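Uncharacterized protein (Pyrococcus abyssi, PDB 5IFF) acts as a restriction DNA glycosylase, R.PabI, that probably releases adenine bases from its recognition sequence in double-stranded DNA. Local coordinates at residues I56-S61 against V160-T165; I12-P17 against Y184-D189; P129-E134 against I141-K146. The protein carries 2 engineered substitutions. All blocks are in the same frame, centred on the assembly; numbering follows the deposited sequence.

Contact 1: residues I56-S61 against V160-T165; sequences IAWQIS and VCIPLT. Engineered in segment 56-61: Ala57 (natural residue Glu).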
loop_
_atom_site.group_PDB
_atom_site.type_symbol
_atom_site.label_atom_id
_atom_site.label_comp_id
_atom_site.label_asym_id
_atom_site.label_seq_id
_atom_site.Cartn_x
_atom_site.Cartn_y
_atom_site.Cartn_z
ATOM N N ILE A 56 5.732 25.698 0.254
ATOM C CA ILE A 56 5.368 24.438 -0.406
ATOM C C ILE A 56 6.659 23.676 -0.656
ATOM O O ILE A 56 7.526 24.177 -1.389
ATOM C CB ILE A 56 4.669 24.646 -1.774
ATOM C CG1 ILE A 56 3.338 25.369 -1.609
ATOM C CG2 ILE A 56 4.421 23.274 -2.420
ATOM C CD1 ILE A 56 2.869 25.946 -2.910
ATOM N N ALA A 57 6.785 22.514 -0.031
ATOM C CA ALA A 57 7.923 21.634 -0.193
ATOM C C ALA A 57 7.631 20.612 -1.283
ATOM O O ALA A 57 6.744 19.784 -1.130
ATOM C CB ALA A 57 8.231 20.922 1.137
ATOM N N TRP A 58 8.430 20.643 -2.345
ATOM C CA TRP A 58 8.188 19.853 -3.511
ATOM C C TRP A 58 9.431 19.008 -3.768
ATOM O O TRP A 58 10.526 19.559 -4.074
ATOM C CB TRP A 58 7.907 20.766 -4.677
ATOM C CG TRP A 58 7.570 20.095 -6.013
ATOM C CD1 TRP A 58 7.330 18.750 -6.270
ATOM C CD2 TRP A 58 7.425 20.782 -7.291
ATOM N NE1 TRP A 58 7.028 18.590 -7.615
ATOM C CE2 TRP A 58 7.074 19.790 -8.242
ATOM C CE3 TRP A 58 7.525 22.120 -7.677
ATOM C CZ2 TRP A 58 6.862 20.121 -9.600
ATOM C CZ3 TRP A 58 7.320 22.443 -9.040
ATOM C CH2 TRP A 58 6.990 21.440 -9.977
ATOM N N GLN A 59 9.269 17.711 -3.610
ATOM C CA GLN A 59 10.321 16.761 -3.955
ATOM C C GLN A 59 10.216 16.569 -5.440
ATOM O O GLN A 59 9.387 15.764 -5.919
ATOM C CB GLN A 59 10.161 15.429 -3.186
ATOM C CG GLN A 59 11.348 14.544 -3.334
ATOM C CD GLN A 59 11.097 13.465 -4.359
ATOM O OE1 GLN A 59 10.233 12.611 -4.170
ATOM N NE2 GLN A 59 11.829 13.516 -5.472
ATOM N N ILE A 60 11.049 17.305 -6.166
ATOM C CA ILE A 60 10.858 17.480 -7.588
ATOM C C ILE A 60 11.719 16.475 -8.392
ATOM O O ILE A 60 12.781 16.027 -7.931
ATOM C CB ILE A 60 11.175 18.921 -7.999
ATOM C CG1 ILE A 60 10.703 19.206 -9.425
ATOM C CG2 ILE A 60 12.690 19.226 -7.826
ATOM C CD1 ILE A 60 10.810 20.725 -9.789
ATOM N N SER A 61 11.226 16.097 -9.572
ATOM C CA SER A 61 11.886 15.063 -10.400
ATOM C C SER A 61 12.171 15.643 -11.789
ATOM O O SER A 61 11.695 16.735 -12.101
ATOM C CB SER A 61 11.003 13.807 -10.537
ATOM O OG SER A 61 10.770 13.203 -9.290
ATOM N N VAL A 160 12.480 21.646 -3.768
ATOM C CA VAL A 160 12.418 23.129 -3.778
ATOM C C VAL A 160 11.334 23.515 -2.759
ATOM O O VAL A 160 10.280 22.873 -2.686
ATOM C CB VAL A 160 12.117 23.705 -5.182
ATOM C CG1 VAL A 160 10.860 23.082 -5.725
ATOM C CG2 VAL A 160 11.983 25.224 -5.134
ATOM N N CYS A 161 11.614 24.519 -1.940
ATOM C CA CYS A 161 10.668 24.987 -0.934
ATOM C C CYS A 161 10.248 26.388 -1.387
ATOM O O CYS A 161 11.083 27.289 -1.420
ATOM C CB CYS A 161 11.300 25.069 0.451
ATOM S SG CYS A 161 11.645 23.370 1.085
ATOM N N ILE A 162 8.974 26.530 -1.726
ATOM C CA ILE A 162 8.439 27.742 -2.344
ATOM C C ILE A 162 7.643 28.518 -1.299
ATOM O O ILE A 162 6.645 28.012 -0.838
ATOM C CB ILE A 162 7.503 27.417 -3.498
ATOM C CG1 ILE A 162 8.302 26.706 -4.650
ATOM C CG2 ILE A 162 6.969 28.743 -4.080
ATOM C CD1 ILE A 162 7.412 25.908 -5.629
ATOM N N PRO A 163 8.047 29.755 -0.963
ATOM C CA PRO A 163 7.228 30.501 0.037
ATOM C C PRO A 163 5.770 30.693 -0.402
ATOM O O PRO A 163 5.513 31.058 -1.564
ATOM C CB PRO A 163 7.935 31.856 0.145
ATOM C CG PRO A 163 9.401 31.550 -0.337
ATOM C CD PRO A 163 9.224 30.519 -1.411
ATOM N N LEU A 164 4.824 30.457 0.500
ATOM C CA LEU A 164 3.433 30.709 0.162
ATOM C C LEU A 164 3.208 32.182 -0.224
ATOM O O LEU A 164 2.217 32.523 -0.867
ATOM C CB LEU A 164 2.490 30.374 1.320
ATOM C CG LEU A 164 2.290 28.866 1.592
ATOM C CD1 LEU A 164 1.147 28.798 2.651
ATOM C CD2 LEU A 164 1.948 28.101 0.328
ATOM N N THR A 165 4.108 33.055 0.193
ATOM C CA THR A 165 3.902 34.473 -0.123
ATOM C C THR A 165 4.211 34.705 -1.597
ATOM O O THR A 165 4.040 35.814 -2.088
ATOM C CB THR A 165 4.792 35.392 0.710
ATOM O OG1 THR A 165 6.139 34.938 0.611
ATOM C CG2 THR A 165 4.382 35.376 2.152
#
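Ile56, Ala57 and Trp58 pair with Ile162, Cys161 and Val160 as antiparallel neighbours deep inside the large curved sheet of R.PabI, joining strand 54-59 to strand 154-163. The case illustrates how a sheet interior is fixed twice, by its backbone and by the alternation of its side chains. Two hydrogen-bonded pairs flank one non-hydrogen-bonded pair. Ile56 and Ile162 exchange both amide bonds, the shorter running from Ile56 N to Ile162 O at 2.7 Å; Trp58 and Val160 exchange the other two, Trp58 N to Val160 O and Val160 N to Trp58 O, both 2.9 Å. Between them, Ile56 O also receives the CA-H of Cys161, with 3.3 Å from O to CA.

Ile56, Trp58, Val160 and Ile162 all rise from one face. CG1 of Val160, set between its backbone N and carbonyl carbon (chi1 54°), lies beside CB of Trp58 at 3.9 Å, the two side chains pointing the same way. The indole edge, at CE3, has CD1 of Ile162 close to its plane at 4.3 Å, while CG1 of Ile60, two residues on, lies over one ring face, offset toward the rim. Farther along, CD2 of Leu164, in the 3-10 turn that follows Pro163, reaches CG1 of Ile56 at 3.6 Å, the side chains crossing at about a right angle. On the other face sit Cys161 and the engineered Ala57, whose CB is 4.2 Å from SG of Cys161.

The buried indole N-H is satisfied by Glu71, which also takes the amide of Ser61. Beyond strand 54-59 the sheet continues to strand 25-29, and strand 11-17 covers the face bearing Trp58 and Ile162 through Leu16, while Leu190 and Leu194 of helix 188-201 close over Val160.

Contact 2: residues I12-P17 against Y184-D189; sequences IVVRLP and YEVPVD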
loop_
_atom_site.group_PDB
_atom_site.type_symbol
_atom_site.label_atom_id
_atom_site.label_comp_id
_atom_site.label_asym_id
_atom_site.label_seq_id
_atom_site.Cartn_x
_atom_site.Cartn_y
_atom_site.Cartn_z
ATOM N N ILE A 12 7.092 30.420 -17.475
ATOM C CA ILE A 12 6.771 29.030 -17.140
ATOM C C ILE A 12 5.953 29.095 -15.839
ATOM O O ILE A 12 6.365 29.752 -14.889
ATOM C CB ILE A 12 8.024 28.174 -16.946
ATOM C CG1 ILE A 12 8.850 28.126 -18.248
ATOM C CG2 ILE A 12 7.666 26.759 -16.416
ATOM C CD1 ILE A 12 8.004 27.890 -19.491
ATOM N N VAL A 13 4.792 28.445 -15.821
ATOM C CA VAL A 13 3.920 28.494 -14.642
ATOM C C VAL A 13 3.674 27.069 -14.130
ATOM O O VAL A 13 3.604 26.113 -14.941
ATOM C CB VAL A 13 2.597 29.186 -15.003
ATOM C CG1 VAL A 13 1.620 29.094 -13.827
ATOM C CG2 VAL A 13 2.839 30.664 -15.398
ATOM N N VAL A 14 3.655 26.884 -12.815
ATOM C CA VAL A 14 3.318 25.563 -12.256
ATOM C C VAL A 14 2.131 25.684 -11.337
ATOM O O VAL A 14 2.072 26.610 -10.491
ATOM C CB VAL A 14 4.489 24.949 -11.508
ATOM C CG1 VAL A 14 4.140 23.510 -11.045
ATOM C CG2 VAL A 14 5.673 24.846 -12.446
ATOM N N ARG A 15 1.162 24.794 -11.501
ATOM C CA ARG A 15 0.038 24.811 -10.558
ATOM C C ARG A 15 0.215 23.643 -9.567
ATOM O O ARG A 15 0.500 22.490 -9.969
ATOM C CB ARG A 15 -1.285 24.753 -11.306
ATOM C CG ARG A 15 -1.550 26.028 -12.094
ATOM C CD ARG A 15 -2.878 26.025 -12.795
ATOM N NE ARG A 15 -3.306 27.369 -13.230
ATOM C CZ ARG A 15 -2.787 28.032 -14.253
ATOM N NH1 ARG A 15 -1.811 27.492 -14.976
ATOM N NH2 ARG A 15 -3.249 29.235 -14.566
ATOM N N LEU A 16 0.107 23.985 -8.280
ATOM C CA LEU A 16 0.458 23.110 -7.174
ATOM C C LEU A 16 -0.675 22.983 -6.190
ATOM O O LEU A 16 -1.294 23.994 -5.802
ATOM C CB LEU A 16 1.700 23.648 -6.451
ATOM C CG LEU A 16 2.979 23.720 -7.299
ATOM C CD1 LEU A 16 4.006 24.458 -6.527
ATOM C CD2 LEU A 16 3.494 22.320 -7.580
ATOM N N PRO A 17 -0.958 21.743 -5.772
ATOM C CA PRO A 17 -1.940 21.482 -4.721
ATOM C C PRO A 17 -1.422 21.967 -3.389
ATOM O O PRO A 17 -0.230 21.844 -3.052
ATOM C CB PRO A 17 -2.066 19.962 -4.716
ATOM C CG PRO A 17 -0.702 19.498 -5.153
ATOM C CD PRO A 17 -0.230 20.520 -6.166
ATOM N N TYR A 184 2.226 29.401 -9.491
ATOM C CA TYR A 184 3.565 29.868 -9.195
ATOM C C TYR A 184 4.351 30.129 -10.482
ATOM O O TYR A 184 4.549 29.206 -11.295
ATOM C CB TYR A 184 4.296 28.811 -8.343
ATOM C CG TYR A 184 5.744 29.143 -8.101
ATOM C CD1 TYR A 184 6.103 30.267 -7.369
ATOM C CD2 TYR A 184 6.755 28.321 -8.590
ATOM C CE1 TYR A 184 7.446 30.593 -7.165
ATOM C CE2 TYR A 184 8.100 28.634 -8.375
ATOM C CZ TYR A 184 8.435 29.753 -7.646
ATOM O OH TYR A 184 9.776 30.055 -7.449
ATOM N N GLU A 185 4.876 31.346 -10.641
ATOM C CA GLU A 185 5.661 31.646 -11.834
ATOM C C GLU A 185 7.074 31.204 -11.530
ATOM O O GLU A 185 7.644 31.578 -10.503
ATOM C CB GLU A 185 5.577 33.143 -12.190
ATOM C CG GLU A 185 4.117 33.629 -12.349
ATOM C CD GLU A 185 3.957 35.146 -12.646
ATOM O OE1 GLU A 185 4.870 35.924 -12.315
ATOM O OE2 GLU A 185 2.918 35.539 -13.228
ATOM N N VAL A 186 7.633 30.368 -12.401
ATOM C CA VAL A 186 8.939 29.780 -12.122
ATOM C C VAL A 186 9.993 30.746 -12.612
ATOM O O VAL A 186 10.044 31.019 -13.796
ATOM C CB VAL A 186 9.122 28.402 -12.841
ATOM C CG1 VAL A 186 10.545 27.795 -12.538
ATOM C CG2 VAL A 186 8.003 27.432 -12.421
ATOM N N PRO A 187 10.841 31.254 -11.704
ATOM C CA PRO A 187 11.944 32.125 -12.093
ATOM C C PRO A 187 12.999 31.340 -12.898
ATOM O O PRO A 187 13.286 30.197 -12.526
ATOM C CB PRO A 187 12.511 32.583 -10.747
ATOM C CG PRO A 187 11.486 32.182 -9.705
ATOM C CD PRO A 187 10.913 30.928 -10.284
ATOM N N VAL A 188 13.592 31.930 -13.949
ATOM C CA VAL A 188 14.709 31.221 -14.596
ATOM C C VAL A 188 15.821 30.779 -13.658
ATOM O O VAL A 188 16.357 29.714 -13.854
ATOM C CB VAL A 188 15.426 32.046 -15.690
ATOM C CG1 VAL A 188 16.210 31.119 -16.547
ATOM C CG2 VAL A 188 14.471 32.721 -16.554
ATOM N N ASP A 189 16.193 31.586 -12.659
ATOM C CA ASP A 189 17.301 31.180 -11.803
ATOM C C ASP A 189 16.957 29.925 -10.971
ATOM O O ASP A 189 17.848 29.181 -10.575
ATOM C CB ASP A 189 17.758 32.323 -10.883
ATOM C CG ASP A 189 16.655 32.844 -9.995
ATOM O OD1 ASP A 189 15.498 32.432 -10.182
ATOM O OD2 ASP A 189 16.937 33.690 -9.121
HETATM O O HOH W 1 9.640 31.414 -16.346
#
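In both Val14 and Val186, CG1 is anti to the backbone N (chi1 -175° and 179°), which leaves CG2 anti to the carbonyl carbon and brings the two CG2 methyls together diagonally across a pair of antiparallel strands. They meet at 3.5 Å between CG2 atoms, tighter than usual van der Waals contact. The strands are 11-17 and 181-186, the middle and, within this chain, one outer member of a three-stranded antiparallel sheet, and the example shows how branched residues can pack diagonally from one strand to the next. CG2 of Ile12 joins the same cluster, 4.1 Å from CG2 of Val186; the end of the Ile12 side chain leads away from strand 181-186, and Ile12 also packs on Met75 and Leu78 of helix 72-81.

Val14 and Tyr184 exchange two amide bonds; that from Val14 N to Tyr184 O measures 2.9 Å. The same carbonyl oxygen receives a CA-H contact from Val13, with 3.5 Å between Val13 CA and Tyr184 O. Val13 and Glu185 form the non-hydrogen-bonded pair on the face away from Tyr184, where the Glu185 carboxylate is held in a salt bridge by Lys11. The Tyr184 ring leads away from the partner strand, and its hydroxyl bonds to Glu139.

Where strand gives way to helix 188-201, with Pro187 at the N-cap position, the pairing opens. Val186 N still donates to Ile12 O, nearly straight at 176°, but the companion link is made by water: it accepts from Ile12 N at 3.0 Å and donates to Val186 O at 2.6 Å.

Contact 3: residues P129-E134 against I141-K146; sequences PVAKKE and IGIVLK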
loop_
_atom_site.group_PDB
_atom_site.type_symbol
_atom_site.label_atom_id
_atom_site.label_comp_id
_atom_site.label_asym_id
_atom_site.label_seq_id
_atom_site.Cartn_x
_atom_site.Cartn_y
_atom_site.Cartn_z
ATOM N N PRO A 129 24.411 14.603 5.581
ATOM C CA PRO A 129 24.777 15.865 4.928
ATOM C C PRO A 129 23.580 16.445 4.165
ATOM O O PRO A 129 22.823 15.696 3.528
ATOM C CB PRO A 129 25.903 15.445 3.971
ATOM C CG PRO A 129 25.431 14.091 3.499
ATOM C CD PRO A 129 24.743 13.446 4.738
ATOM N N VAL A 130 23.407 17.760 4.244
ATOM C CA VAL A 130 22.376 18.464 3.509
ATOM C C VAL A 130 22.993 19.612 2.702
ATOM O O VAL A 130 23.773 20.392 3.237
ATOM C CB VAL A 130 21.324 19.007 4.479
ATOM C CG1 VAL A 130 20.284 19.853 3.777
ATOM C CG2 VAL A 130 20.647 17.835 5.231
ATOM N N ALA A 131 22.676 19.694 1.411
ATOM C CA ALA A 131 23.134 20.848 0.618
ATOM C C ALA A 131 21.958 21.785 0.468
ATOM O O ALA A 131 20.847 21.341 0.167
ATOM C CB ALA A 131 23.662 20.410 -0.776
ATOM N N LYS A 132 22.173 23.085 0.626
ATOM C CA LYS A 132 21.022 23.980 0.556
ATOM C C LYS A 132 21.418 25.352 -0.041
ATOM O O LYS A 132 22.488 25.862 0.246
ATOM C CB LYS A 132 20.407 24.125 1.967
ATOM C CG LYS A 132 19.179 25.003 2.075
ATOM C CD LYS A 132 18.735 25.177 3.565
ATOM C CE LYS A 132 18.040 26.516 3.774
ATOM N NZ LYS A 132 17.276 26.697 5.062
ATOM N N LYS A 133 20.556 25.928 -0.866
ATOM C CA LYS A 133 20.832 27.266 -1.429
ATOM C C LYS A 133 19.564 28.085 -1.346
ATOM O O LYS A 133 18.466 27.546 -1.569
ATOM C CB LYS A 133 21.301 27.150 -2.906
ATOM C CG LYS A 133 21.776 28.485 -3.515
ATOM C CD LYS A 133 22.220 28.273 -4.979
ATOM C CE LYS A 133 23.544 27.523 -5.081
ATOM N NZ LYS A 133 24.254 27.816 -6.386
ATOM N N GLU A 134 19.685 29.378 -1.078
ATOM C CA GLU A 134 18.496 30.224 -0.996
ATOM C C GLU A 134 18.518 31.264 -2.107
ATOM O O GLU A 134 19.540 31.902 -2.318
ATOM C CB GLU A 134 18.402 30.923 0.373
ATOM C CG GLU A 134 17.203 31.853 0.431
ATOM C CD GLU A 134 17.115 32.683 1.742
ATOM O OE1 GLU A 134 17.785 32.332 2.740
ATOM O OE2 GLU A 134 16.359 33.677 1.744
ATOM N N ILE A 141 16.510 25.684 -2.303
ATOM C CA ILE A 141 16.747 24.436 -3.057
ATOM C C ILE A 141 17.580 23.576 -2.156
ATOM O O ILE A 141 18.648 24.021 -1.733
ATOM C CB ILE A 141 17.492 24.663 -4.362
ATOM C CG1 ILE A 141 16.648 25.495 -5.321
ATOM C CG2 ILE A 141 17.922 23.262 -5.022
ATOM C CD1 ILE A 141 17.081 27.005 -5.345
ATOM N N GLY A 142 17.079 22.386 -1.806
ATOM C CA GLY A 142 17.780 21.522 -0.875
ATOM C C GLY A 142 18.106 20.130 -1.477
ATOM O O GLY A 142 17.355 19.625 -2.304
ATOM N N ILE A 143 19.187 19.499 -1.007
ATOM C CA ILE A 143 19.493 18.126 -1.413
ATOM C C ILE A 143 19.767 17.307 -0.166
ATOM O O ILE A 143 20.542 17.701 0.700
ATOM C CB ILE A 143 20.700 18.044 -2.362
ATOM C CG1 ILE A 143 20.640 19.202 -3.380
ATOM C CG2 ILE A 143 20.766 16.641 -3.075
ATOM C CD1 ILE A 143 21.984 19.580 -3.967
ATOM N N VAL A 144 19.064 16.206 -0.020
ATOM C CA VAL A 144 19.237 15.416 1.205
ATOM C C VAL A 144 19.486 13.968 0.789
ATOM O O VAL A 144 19.312 13.621 -0.390
ATOM C CB VAL A 144 18.007 15.492 2.097
ATOM C CG1 VAL A 144 17.805 16.931 2.596
ATOM C CG2 VAL A 144 16.795 15.051 1.295
ATOM N N LEU A 145 19.902 13.155 1.745
ATOM C CA LEU A 145 20.171 11.744 1.495
ATOM C C LEU A 145 19.168 10.878 2.236
ATOM O O LEU A 145 18.677 11.256 3.315
ATOM C CB LEU A 145 21.582 11.362 1.928
ATOM C CG LEU A 145 22.713 12.086 1.191
ATOM C CD1 LEU A 145 24.032 11.442 1.649
ATOM C CD2 LEU A 145 22.564 12.072 -0.337
ATOM N N LYS A 146 18.874 9.724 1.637
ATOM C CA LYS A 146 18.083 8.661 2.268
ATOM C C LYS A 146 18.785 7.318 2.034
ATOM O O LYS A 146 19.424 7.118 1.001
ATOM C CB LYS A 146 16.654 8.639 1.711
ATOM C CG LYS A 146 15.688 7.756 2.503
ATOM C CD LYS A 146 14.336 8.476 2.721
ATOM C CE LYS A 146 13.512 7.830 3.830
ATOM N NZ LYS A 146 12.303 8.646 4.122
HETATM O O HOH W 2 20.683 14.017 4.213
#
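Ala131 O takes two donors from the facing strand: the amide of Ile143, with 2.7 Å from N to O, and the CA-H of Gly142, with 3.2 Å from CA to O. Ile141 O repeats the arrangement, accepting from Lys133 N at 2.8 Å and from the CA-H of Lys132. This is the hairpin of strands 121-134 and 140-147; the axes of segments 129-134 and 141-146 run at 174°, almost exactly antiparallel, and the hairpin exemplifies how regular pairing can pass into a water-mediated link at its end. Pro129 lacks an N-H for the pair with Leu145, and the other link, from Leu145 N to Pro129 O, runs through a water that lies 2.7 Å from Leu145 N.

Side chains reinforce that end. CG at the corner of the proline ring touches CD1 of Leu145 at 3.5 Å, the two groups crossing at about a right angle. Next along, Val130 and Val144 lie side by side: CG1 of Val144, anti to its carbonyl carbon (chi1 -65°), comes 4.0 Å from each of Val130 CG1 and CG2. On the face bearing Ala131 and Ile143, the small CB of Ala131 accepts CD1 of Ile143 at 3.7 Å.

The lysines carry their ammonium groups elsewhere. Lys132 NZ bonds to Gly33 O and its side chain makes a cation-pi contact with Phe140, whereas Lys133 NZ forms a salt bridge to Glu193 and Lys133 makes a cation-pi contact with Phe121 of the second subunit. Strand 121-134 also pairs, through Val130 to Lys132, with an antiparallel strand of the second subunit, continuing the sheet across the interface. In the chain itself, strand 154-163 flanks strand 140-147, helix 188-201 packs on Ile141 and Ile143, and helix 104-107 on Pro129, Ile143 and Leu145.

How the contacts relate
Contacts 1 and 3 belong to one curved sheet, in which strand 140-147 borders strand 154-163; their centres are 13 Å apart and they do not touch directly. Contact 2 belongs to the smaller sheet and packs against contact 1: CG2 of Ile162 meets CE1 of Tyr184 at 3.6 Å, and CH2 of Trp58 lies 3.7 Å from CG1 of Val14. Along the chain the three are nested: contact 3 lies within the loop closed by contact 1, and contact 1 within the loop closed by contact 2. Adenine, absent from this chain here, binds at Gln59 and Ile60 of contact 1 together with Val158, whose side chain is about 4 Å from that of Ile143 in contact 3.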